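Local coordinates for protein AA9 family lytic polysaccharide monooxygenase cel61B (Hypocrea jecorina, PDB 2VTC) that oxidatively cleaves glycosidic bonds in crystalline and amorphous polysaccharides such as cellulose, using an active-site copper ion, a reductant and O2 or hydrogen peroxide, at residues F65-Q70 / S188-Q193; N96-W101 / K160-I165; V175-L180 / P196-I201. All coordinates share one frame; numbering follows the deposited sequence.

Interaction 1: residues F65-Q70 / S188-Q193; sequences FISPDQ and SANGMQ
Phe65 lays its ring flat against the side chain of Gln193. The amide plane of Gln193 is only 6° from the plane of the ring, and its CG sits over the middle of the face, 3.5 Å from the centroid, a CH-pi contact almost along the ring normal. Torsions make this possible: Phe65 places CG between its backbone N and carbonyl carbon (chi1 56°), and Gln193 runs out straight beyond CG, which carries its CD across to Phe65 CE2 at 3.5 Å. By similarity Gln193 belongs to the O2 site of this AA9 monooxygenase, and its side chain also touches His108, a ligand of the metal, and His184, so the ring backs a residue at the start of strand 193-204 that faces the active site. Farther along, the Pro68 ring leans on Asn190 and Met192, its CD 3.2 Å from Met192 O and its CG 4.1 Å from Met192 CB. A water joins the two loops: it accepts from Ser67 OG at 2.9 Å and donates to Asn190 O and Met192 O, both at 2.8 Å. Gln70 folds back, its OE1 taking a nearly straight bond (170°) from Ser67 N at 3.0 Å.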
loop_
_atom_site.group_PDB
_atom_site.type_symbol
_atom_site.label_atom_id
_atom_site.label_comp_id
_atom_site.label_asym_id
_atom_site.label_seq_id
_atom_site.Cartn_x
_atom_site.Cartn_y
_atom_site.Cartn_z
ATOM N N PHE A 65 -3.695 -6.268 -10.271
ATOM C CA PHE A 65 -3.840 -6.646 -8.861
ATOM C C PHE A 65 -3.240 -8.016 -8.518
ATOM O O PHE A 65 -2.884 -8.811 -9.415
ATOM C CB PHE A 65 -5.342 -6.594 -8.469
ATOM C CG PHE A 65 -6.224 -7.462 -9.342
ATOM C CD1 PHE A 65 -6.421 -8.802 -9.042
ATOM C CD2 PHE A 65 -6.835 -6.925 -10.471
ATOM C CE1 PHE A 65 -7.212 -9.622 -9.862
ATOM C CE2 PHE A 65 -7.637 -7.732 -11.284
ATOM C CZ PHE A 65 -7.820 -9.056 -10.974
ATOM N N ILE A 66 -3.110 -8.282 -7.213
ATOM C CA ILE A 66 -2.703 -9.569 -6.655
ATOM C C ILE A 66 -3.969 -10.203 -6.096
ATOM O O ILE A 66 -4.761 -9.490 -5.466
ATOM C CB ILE A 66 -1.627 -9.365 -5.511
ATOM C CG1 ILE A 66 -0.447 -8.524 -6.033
ATOM C CG2 ILE A 66 -1.170 -10.673 -4.895
ATOM C CD1 ILE A 66 0.231 -9.089 -7.268
ATOM N N SER A 67 -4.169 -11.497 -6.351
ATOM C CA SER A 67 -5.420 -12.202 -5.991
ATOM C C SER A 67 -5.242 -13.052 -4.726
ATOM O O SER A 67 -4.111 -13.326 -4.309
ATOM C CB SER A 67 -5.935 -13.064 -7.171
ATOM O OG SER A 67 -6.137 -12.254 -8.318
ATOM N N PRO A 68 -6.344 -13.425 -4.051
ATOM C CA PRO A 68 -6.249 -14.271 -2.865
ATOM C C PRO A 68 -5.429 -15.561 -3.031
ATOM O O PRO A 68 -4.794 -16.012 -2.064
ATOM C CB PRO A 68 -7.724 -14.545 -2.499
ATOM C CG PRO A 68 -8.419 -13.344 -2.996
ATOM C CD PRO A 68 -7.736 -12.981 -4.298
ATOM N N ASP A 69 -5.423 -16.135 -4.240
ATOM C CA ASP A 69 -4.605 -17.326 -4.498
ATOM C C ASP A 69 -3.103 -16.999 -4.518
ATOM O O ASP A 69 -2.269 -17.905 -4.675
ATOM C CB ASP A 69 -5.044 -18.080 -5.780
ATOM C CG ASP A 69 -5.003 -17.225 -7.048
ATOM O OD1 ASP A 69 -4.510 -16.082 -7.055
ATOM O OD2 ASP A 69 -5.479 -17.728 -8.113
ATOM N N GLN A 70 -2.780 -15.716 -4.360
ATOM C CA GLN A 70 -1.384 -15.266 -4.269
ATOM C C GLN A 70 -1.036 -14.693 -2.880
ATOM O O GLN A 70 0.029 -14.106 -2.712
ATOM C CB GLN A 70 -1.104 -14.222 -5.327
ATOM C CG GLN A 70 -1.297 -14.716 -6.750
ATOM C CD GLN A 70 -1.113 -13.611 -7.741
ATOM O OE1 GLN A 70 -1.974 -12.742 -7.898
ATOM N NE2 GLN A 70 0.045 -13.609 -8.416
ATOM N N SER A 188 -17.357 -13.793 -4.450
ATOM C CA SER A 188 -16.776 -15.056 -4.947
ATOM C C SER A 188 -15.392 -15.353 -4.382
ATOM O O SER A 188 -14.600 -14.432 -4.169
ATOM C CB SER A 188 -16.605 -14.999 -6.465
ATOM O OG SER A 188 -17.834 -14.805 -7.142
ATOM N N ALA A 189 -15.103 -16.640 -4.178
ATOM C CA ALA A 189 -13.748 -17.104 -3.866
ATOM C C ALA A 189 -12.748 -16.565 -4.895
ATOM O O ALA A 189 -12.998 -16.582 -6.110
ATOM C CB ALA A 189 -13.702 -18.618 -3.814
ATOM N N ASN A 190 -11.625 -16.044 -4.392
ATOM C CA ASN A 190 -10.589 -15.452 -5.235
ATOM C C ASN A 190 -11.001 -14.136 -5.907
ATOM O O ASN A 190 -10.307 -13.632 -6.796
ATOM C CB ASN A 190 -10.067 -16.487 -6.260
ATOM C CG ASN A 190 -8.675 -16.164 -6.757
ATOM O OD1 ASN A 190 -8.420 -16.069 -7.970
ATOM N ND2 ASN A 190 -7.763 -15.975 -5.818
ATOM N N GLY A 191 -12.112 -13.535 -5.455
ATOM C CA GLY A 191 -12.628 -12.323 -6.103
ATOM C C GLY A 191 -12.070 -10.977 -5.679
ATOM O O GLY A 191 -12.026 -10.051 -6.486
ATOM N N MET A 192 -11.655 -10.871 -4.409
ATOM C CA MET A 192 -11.004 -9.657 -3.888
ATOM C C MET A 192 -9.793 -9.289 -4.745
ATOM O O MET A 192 -9.028 -10.179 -5.156
ATOM C CB MET A 192 -10.565 -9.879 -2.429
ATOM C CG MET A 192 -9.955 -8.649 -1.771
ATOM S SD MET A 192 -10.999 -7.153 -1.737
ATOM C CE MET A 192 -11.892 -7.458 -0.215
ATOM N N GLN A 193 -9.629 -8.001 -5.037
ATOM C CA GLN A 193 -8.470 -7.552 -5.818
ATOM C C GLN A 193 -7.576 -6.678 -4.947
ATOM O O GLN A 193 -7.979 -5.578 -4.588
ATOM C CB GLN A 193 -8.880 -6.762 -7.068
ATOM C CG GLN A 193 -9.740 -7.566 -8.050
ATOM C CD GLN A 193 -10.285 -6.769 -9.237
ATOM O OE1 GLN A 193 -10.916 -7.367 -10.127
ATOM N NE2 GLN A 193 -10.080 -5.477 -9.269
HETATM O O HOH W 1 -8.834 -11.448 -7.662
#

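Interaction 2: residues N96-W101 / K160-I165; sequences NIVFQW and KWTVKI. With NAG (2-acetamido-2-deoxy-beta-D-glucopyranose), chain C.
A glycan sugar rests against the end of this strand pair: Gln100 CG packs 3.6 Å from NAG C5, and the Gln100 amide turns from there toward Lys160. Gln100 starts with CG anti to its backbone N (chi1 170°) and bends at chi2 (73°), so its head crosses the Lys160 chain while its CG stays with the sugar. The Lys160 ammonium is hydrogen-bonded to Gly158 O. An alanine in place of Gln100 would probably open a gap between the sugar and the Lys160 chain and leave the Lys160 chain freer to move.

Between the strands the pairing is regular and antiparallel. Ile97 N bonds to Val163 O and Val163 N to Ile97 O, both at 2.8 Å, and Phe99 and Trp161 exchange another two backbone bonds. On the face carrying Val98, Val98 CG1 leans on Lys160 CB at 3.7 Å, and its other methyl, CG2, faces Thr162 OG1 at 3.6 Å. The other face is apolar: Val163 CG2 meets the edge of the Phe99 ring, 3.8 Å from CE2, Ile97 CG2 lies over one ring face toward the rim, and Ile97 CD1 touches Ile165 CG1 at 3.7 Å.

Strand 160-164 is an edge strand of its four-stranded antiparallel sheet; strand 22-28 flanks 96-102 on the other side, the Trp161 indole packs on helix 150-156, and Ile97 and Phe99 reach strand 193-204 of the second sheet.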
loop_
_atom_site.group_PDB
_atom_site.type_symbol
_atom_site.label_atom_id
_atom_site.label_comp_id
_atom_site.label_asym_id
_atom_site.label_seq_id
_atom_site.Cartn_x
_atom_site.Cartn_y
_atom_site.Cartn_z
ATOM N N ASN A 96 2.470 13.881 7.303
ATOM C CA ASN A 96 1.448 13.273 6.473
ATOM C C ASN A 96 2.004 12.944 5.099
ATOM O O ASN A 96 2.639 13.786 4.444
ATOM C CB ASN A 96 0.211 14.178 6.343
ATOM C CG ASN A 96 -0.549 14.336 7.660
ATOM O OD1 ASN A 96 -0.780 15.459 8.126
ATOM N ND2 ASN A 96 -0.939 13.228 8.261
ATOM N N ILE A 97 1.787 11.701 4.684
ATOM C CA ILE A 97 2.050 11.289 3.322
ATOM C C ILE A 97 0.725 11.389 2.592
ATOM O O ILE A 97 -0.319 11.032 3.149
ATOM C CB ILE A 97 2.521 9.800 3.242
ATOM C CG1 ILE A 97 3.683 9.538 4.211
ATOM C CG2 ILE A 97 2.850 9.417 1.782
ATOM C CD1 ILE A 97 3.840 8.066 4.583
ATOM N N VAL A 98 0.771 11.864 1.352
ATOM C CA VAL A 98 -0.402 11.830 0.489
ATOM C C VAL A 98 -0.054 11.043 -0.752
ATOM O O VAL A 98 0.732 11.493 -1.591
ATOM C CB VAL A 98 -0.939 13.259 0.121
ATOM C CG1 VAL A 98 -2.225 13.133 -0.674
ATOM C CG2 VAL A 98 -1.170 14.106 1.369
ATOM N N PHE A 99 -0.613 9.838 -0.841
ATOM C CA PHE A 99 -0.361 8.967 -1.980
ATOM C C PHE A 99 -1.257 9.425 -3.125
ATOM O O PHE A 99 -2.466 9.584 -2.941
ATOM C CB PHE A 99 -0.650 7.497 -1.636
ATOM C CG PHE A 99 0.256 6.922 -0.579
ATOM C CD1 PHE A 99 1.491 6.382 -0.939
ATOM C CD2 PHE A 99 -0.132 6.888 0.761
ATOM C CE1 PHE A 99 2.344 5.820 0.031
ATOM C CE2 PHE A 99 0.711 6.340 1.752
ATOM C CZ PHE A 99 1.955 5.803 1.366
ATOM N N GLN A 100 -0.654 9.640 -4.287
ATOM C CA GLN A 100 -1.389 10.048 -5.484
ATOM C C GLN A 100 -1.482 8.889 -6.460
ATOM O O GLN A 100 -0.485 8.447 -7.043
ATOM C CB GLN A 100 -0.734 11.276 -6.132
ATOM C CG GLN A 100 -1.290 11.621 -7.517
ATOM C CD GLN A 100 -2.691 12.230 -7.465
ATOM O OE1 GLN A 100 -3.688 11.582 -7.825
ATOM N NE2 GLN A 100 -2.767 13.465 -7.017
ATOM N N TRP A 101 -2.699 8.382 -6.636
ATOM C CA TRP A 101 -2.944 7.295 -7.566
ATOM C C TRP A 101 -3.229 7.828 -8.977
ATOM O O TRP A 101 -3.696 8.967 -9.146
ATOM C CB TRP A 101 -4.122 6.435 -7.086
ATOM C CG TRP A 101 -3.818 5.632 -5.843
ATOM C CD1 TRP A 101 -3.828 6.084 -4.565
ATOM C CD2 TRP A 101 -3.460 4.244 -5.787
ATOM N NE1 TRP A 101 -3.493 5.063 -3.699
ATOM C CE2 TRP A 101 -3.277 3.919 -4.422
ATOM C CE3 TRP A 101 -3.292 3.239 -6.755
ATOM C CZ2 TRP A 101 -2.910 2.626 -3.991
ATOM C CZ3 TRP A 101 -2.929 1.940 -6.335
ATOM C CH2 TRP A 101 -2.740 1.656 -4.948
ATOM N N LYS A 160 -6.283 10.899 -4.250
ATOM C CA LYS A 160 -5.318 11.135 -3.166
ATOM C C LYS A 160 -5.766 10.470 -1.867
ATOM O O LYS A 160 -6.943 10.522 -1.521
ATOM C CB LYS A 160 -5.141 12.634 -2.908
ATOM C CG LYS A 160 -4.371 13.376 -3.992
ATOM C CD LYS A 160 -4.617 14.872 -3.904
ATOM C CE LYS A 160 -4.170 15.598 -5.167
ATOM N NZ LYS A 160 -4.910 15.184 -6.411
ATOM N N TRP A 161 -4.826 9.858 -1.140
ATOM C CA TRP A 161 -5.109 9.328 0.196
ATOM C C TRP A 161 -4.044 9.770 1.202
ATOM O O TRP A 161 -2.844 9.594 0.959
ATOM C CB TRP A 161 -5.219 7.790 0.198
ATOM C CG TRP A 161 -5.980 7.324 1.395
ATOM C CD1 TRP A 161 -5.474 6.788 2.553
ATOM C CD2 TRP A 161 -7.400 7.398 1.573
ATOM N NE1 TRP A 161 -6.504 6.524 3.437
ATOM C CE2 TRP A 161 -7.693 6.895 2.858
ATOM C CE3 TRP A 161 -8.457 7.860 0.761
ATOM C CZ2 TRP A 161 -9.000 6.830 3.358
ATOM C CZ3 TRP A 161 -9.750 7.791 1.257
ATOM C CH2 TRP A 161 -10.011 7.275 2.542
ATOM N N THR A 162 -4.491 10.326 2.322
ATOM C CA THR A 162 -3.595 10.849 3.368
ATOM C C THR A 162 -3.358 9.794 4.441
ATOM O O THR A 162 -4.309 9.201 4.973
ATOM C CB THR A 162 -4.170 12.134 4.025
ATOM O OG1 THR A 162 -4.195 13.191 3.059
ATOM C CG2 THR A 162 -3.322 12.579 5.229
ATOM N N VAL A 163 -2.078 9.568 4.747
ATOM C CA VAL A 163 -1.664 8.658 5.809
ATOM C C VAL A 163 -0.661 9.374 6.711
ATOM O O VAL A 163 0.364 9.843 6.231
ATOM C CB VAL A 163 -1.008 7.357 5.232
ATOM C CG1 VAL A 163 -0.553 6.441 6.343
ATOM C CG2 VAL A 163 -2.008 6.610 4.351
ATOM N N LYS A 164 -0.964 9.437 8.000
ATOM C CA LYS A 164 -0.055 9.989 9.010
ATOM C C LYS A 164 1.010 8.985 9.470
ATOM O O LYS A 164 0.676 7.855 9.863
ATOM C CB LYS A 164 -0.843 10.483 10.231
ATOM C CG LYS A 164 -0.008 11.349 11.186
ATOM C CD LYS A 164 -0.812 11.792 12.407
ATOM C CE LYS A 164 0.015 12.686 13.317
ATOM N NZ LYS A 164 0.494 13.937 12.630
ATOM N N ILE A 165 2.281 9.400 9.408
ATOM C CA ILE A 165 3.378 8.644 10.036
ATOM C C ILE A 165 3.256 8.863 11.554
ATOM O O ILE A 165 3.310 10.006 11.999
ATOM C CB ILE A 165 4.765 9.120 9.516
ATOM C CG1 ILE A 165 4.863 8.952 8.001
ATOM C CG2 ILE A 165 5.901 8.350 10.210
ATOM C CD1 ILE A 165 6.123 9.576 7.397
HETATM C C1 NAG C . 1.608 12.624 -10.156
HETATM C C2 NAG C . 1.963 13.386 -11.440
HETATM C C3 NAG C . 0.707 13.874 -12.197
HETATM C C4 NAG C . -0.371 12.783 -12.331
HETATM C C5 NAG C . -0.501 11.985 -11.019
HETATM C C6 NAG C . -1.448 10.792 -11.100
HETATM C C7 NAG C . 4.001 14.674 -11.851
HETATM C C8 NAG C . 4.740 15.950 -11.580
HETATM N N2 NAG C . 2.849 14.511 -11.189
HETATM O O3 NAG C . 1.085 14.354 -13.480
HETATM O O4 NAG C . -1.636 13.351 -12.646
HETATM O O5 NAG C . 0.774 11.542 -10.550
HETATM O O6 NAG C . -1.234 10.013 -12.253
HETATM O O7 NAG C . 4.453 13.843 -12.643
#

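Interaction 3: residues V175-L180 / P196-I201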
loop_
_atom_site.group_PDB
_atom_site.type_symbol
_atom_site.label_atom_id
_atom_site.label_comp_id
_atom_site.label_asym_id
_atom_site.label_seq_id
_atom_site.Cartn_x
_atom_site.Cartn_y
_atom_site.Cartn_z
ATOM N N VAL A 175 9.886 1.029 4.964
ATOM C CA VAL A 175 9.086 0.892 3.761
ATOM C C VAL A 175 7.632 1.059 4.180
ATOM O O VAL A 175 7.182 0.479 5.187
ATOM C CB VAL A 175 9.275 -0.501 3.114
ATOM C CG1 VAL A 175 8.541 -0.580 1.777
ATOM C CG2 VAL A 175 10.770 -0.766 2.821
ATOM N N PHE A 176 6.893 1.826 3.379
ATOM C CA PHE A 176 5.442 1.992 3.588
ATOM C C PHE A 176 4.692 1.243 2.488
ATOM O O PHE A 176 5.014 1.399 1.307
ATOM C CB PHE A 176 5.070 3.471 3.588
ATOM C CG PHE A 176 5.506 4.179 4.816
ATOM C CD1 PHE A 176 4.623 4.410 5.862
ATOM C CD2 PHE A 176 6.840 4.545 4.965
ATOM C CE1 PHE A 176 5.039 5.058 7.026
ATOM C CE2 PHE A 176 7.285 5.168 6.140
ATOM C CZ PHE A 176 6.381 5.436 7.177
ATOM N N ARG A 177 3.736 0.400 2.884
ATOM C CA ARG A 177 2.983 -0.437 1.953
ATOM C C ARG A 177 1.529 0.017 2.005
ATOM O O ARG A 177 0.837 -0.256 2.984
ATOM C CB ARG A 177 3.133 -1.918 2.335
ATOM C CG ARG A 177 2.375 -2.950 1.505
ATOM C CD ARG A 177 2.522 -4.315 2.165
ATOM N NE ARG A 177 1.836 -5.328 1.360
ATOM C CZ ARG A 177 0.510 -5.526 1.401
ATOM N NH1 ARG A 177 -0.272 -4.809 2.242
ATOM N NH2 ARG A 177 -0.026 -6.449 0.589
ATOM N N HIS A 178 1.125 0.736 0.948
ATOM C CA HIS A 178 -0.193 1.372 0.842
ATOM C C HIS A 178 -1.062 0.508 -0.085
ATOM O O HIS A 178 -0.621 0.183 -1.204
ATOM C CB HIS A 178 -0.000 2.781 0.270
ATOM C CG HIS A 178 -1.282 3.531 0.036
ATOM N ND1 HIS A 178 -2.193 3.796 1.040
ATOM C CD2 HIS A 178 -1.783 4.096 -1.089
ATOM C CE1 HIS A 178 -3.214 4.476 0.533
ATOM N NE2 HIS A 178 -2.990 4.667 -0.754
ATOM N N GLU A 179 -2.275 0.122 0.355
ATOM C CA GLU A 179 -2.999 -0.925 -0.366
ATOM C C GLU A 179 -4.502 -0.694 -0.475
ATOM O O GLU A 179 -5.155 -0.444 0.522
ATOM C CB GLU A 179 -2.753 -2.266 0.307
ATOM C CG GLU A 179 -3.382 -3.482 -0.396
ATOM C CD GLU A 179 -3.049 -4.757 0.342
ATOM O OE1 GLU A 179 -2.988 -4.731 1.610
ATOM O OE2 GLU A 179 -2.829 -5.815 -0.328
ATOM N N LEU A 180 -5.027 -0.828 -1.691
ATOM C CA LEU A 180 -6.473 -0.765 -1.923
ATOM C C LEU A 180 -6.959 -2.180 -2.117
ATOM O O LEU A 180 -6.378 -2.954 -2.894
ATOM C CB LEU A 180 -6.797 0.069 -3.176
ATOM C CG LEU A 180 -6.098 1.421 -3.316
ATOM C CD1 LEU A 180 -6.496 2.144 -4.610
ATOM C CD2 LEU A 180 -6.318 2.317 -2.153
ATOM N N PRO A 196 -1.336 -3.513 -3.701
ATOM C CA PRO A 196 -0.298 -2.979 -2.801
ATOM C C PRO A 196 0.769 -2.172 -3.548
ATOM O O PRO A 196 1.156 -2.525 -4.670
ATOM C CB PRO A 196 0.322 -4.236 -2.184
ATOM C CG PRO A 196 0.191 -5.286 -3.236
ATOM C CD PRO A 196 -1.151 -4.953 -3.951
ATOM N N GLN A 197 1.211 -1.093 -2.922
ATOM C CA GLN A 197 2.249 -0.247 -3.484
ATOM C C GLN A 197 3.234 0.131 -2.382
ATOM O O GLN A 197 2.826 0.661 -1.339
ATOM C CB GLN A 197 1.621 1.025 -4.061
ATOM C CG GLN A 197 0.737 0.706 -5.290
ATOM C CD GLN A 197 1.561 0.458 -6.538
ATOM O OE1 GLN A 197 1.883 -0.685 -6.885
ATOM N NE2 GLN A 197 1.904 1.523 -7.217
ATOM N N CYS A 198 4.520 -0.144 -2.625
ATOM C CA CYS A 198 5.549 0.168 -1.629
ATOM C C CYS A 198 6.409 1.379 -1.995
ATOM O O CYS A 198 6.766 1.586 -3.168
ATOM C CB CYS A 198 6.427 -1.071 -1.422
ATOM S SG CYS A 198 5.595 -2.442 -0.668
ATOM N N VAL A 199 6.752 2.164 -0.972
ATOM C CA VAL A 199 7.649 3.335 -1.120
ATOM C C VAL A 199 8.694 3.348 0.019
ATOM O O VAL A 199 8.361 3.065 1.165
ATOM C CB VAL A 199 6.885 4.687 -1.168
ATOM C CG1 VAL A 199 5.864 4.703 -2.324
ATOM C CG2 VAL A 199 6.182 4.965 0.161
ATOM N N ASN A 200 9.956 3.647 -0.312
ATOM C CA ASN A 200 11.004 3.793 0.709
ATOM C C ASN A 200 10.873 5.175 1.313
ATOM O O ASN A 200 10.986 6.172 0.599
ATOM C CB ASN A 200 12.401 3.674 0.065
ATOM C CG ASN A 200 12.687 2.301 -0.514
ATOM O OD1 ASN A 200 12.149 1.283 -0.079
ATOM N ND2 ASN A 200 13.579 2.276 -1.521
ATOM N N ILE A 201 10.596 5.239 2.607
ATOM C CA ILE A 201 10.614 6.510 3.329
ATOM C C ILE A 201 11.349 6.372 4.675
ATOM O O ILE A 201 10.867 5.725 5.618
ATOM C CB ILE A 201 9.198 7.109 3.581
ATOM C CG1 ILE A 201 8.377 7.202 2.294
ATOM C CG2 ILE A 201 9.342 8.505 4.224
ATOM C CD1 ILE A 201 6.876 7.491 2.555
#
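Phe176 and Ile201 fit together at about a right angle: the CD2-CE2 side of the ring meets the branched side chain, with Phe176 CE2 3.7 Å from Ile201 CB, and Ile201 O lies at the ring edge. Phe176 CG stands beside its own backbone N (chi1 -73°), which directs the ring along strand 196-201 to Ile201, while its CB fills the notch beside Val199 CG2 at 3.9 Å.

The face bearing Arg177 has a different relief. Val175 CG1 nests against Cys198 CB at 3.9 Å, and Cys198 SG, disulfide-bonded to Cys78, lies under the stem of the extended Arg177 chain, 3.9 Å from CG. At the far end the Pro196 ring is the bump: its CB sits 3.5 Å above the guanidinium plane, toward the rim, and the Glu179 carboxylate flanks the same ring. Four backbone bonds, Phe176 with Val199 and His178 with Gln197, pair the arms of this beta hairpin, part of the immunoglobulin-like beta-sandwich of AA9 enzymes.

Arg177 grips Glu179 end-on, NH1 to OE1 at 2.8 Å and NH2 to OE2 at 3.0 Å, both oxygens being met from above the carboxylate plane. Further bonds from Arg177 to Val77 O and Ile76 O, and from Tyr221 OH to Glu179 OE1, would help to spread the charges, so this buried ion pair probably stays ionised; with the disulfide, it ties the hairpin to helix 75-78.

Interactions 2 and 3 face each other across the interior, their centres 10 Å apart: Trp101 NE1 lies 3.0 Å from His178 NE2, and the Phe99 ring stacks on the His178 ring. Interaction 1 lies nearer the metal, with the Gln193 side chain about 4 Å from the nickel ion that His20, His108 and Tyr195 hold in this crystal, at the catalytic copper site. It meets interaction 3 where Ile66 CG1 packs 4.2 Å from Pro196 CD, and strand 193-204 runs from Gln193 through Tyr195 into 196-201. Interactions 1 and 2 do not touch; they lie on opposite sides of the chain's centre, nearest atoms about 9 Å apart.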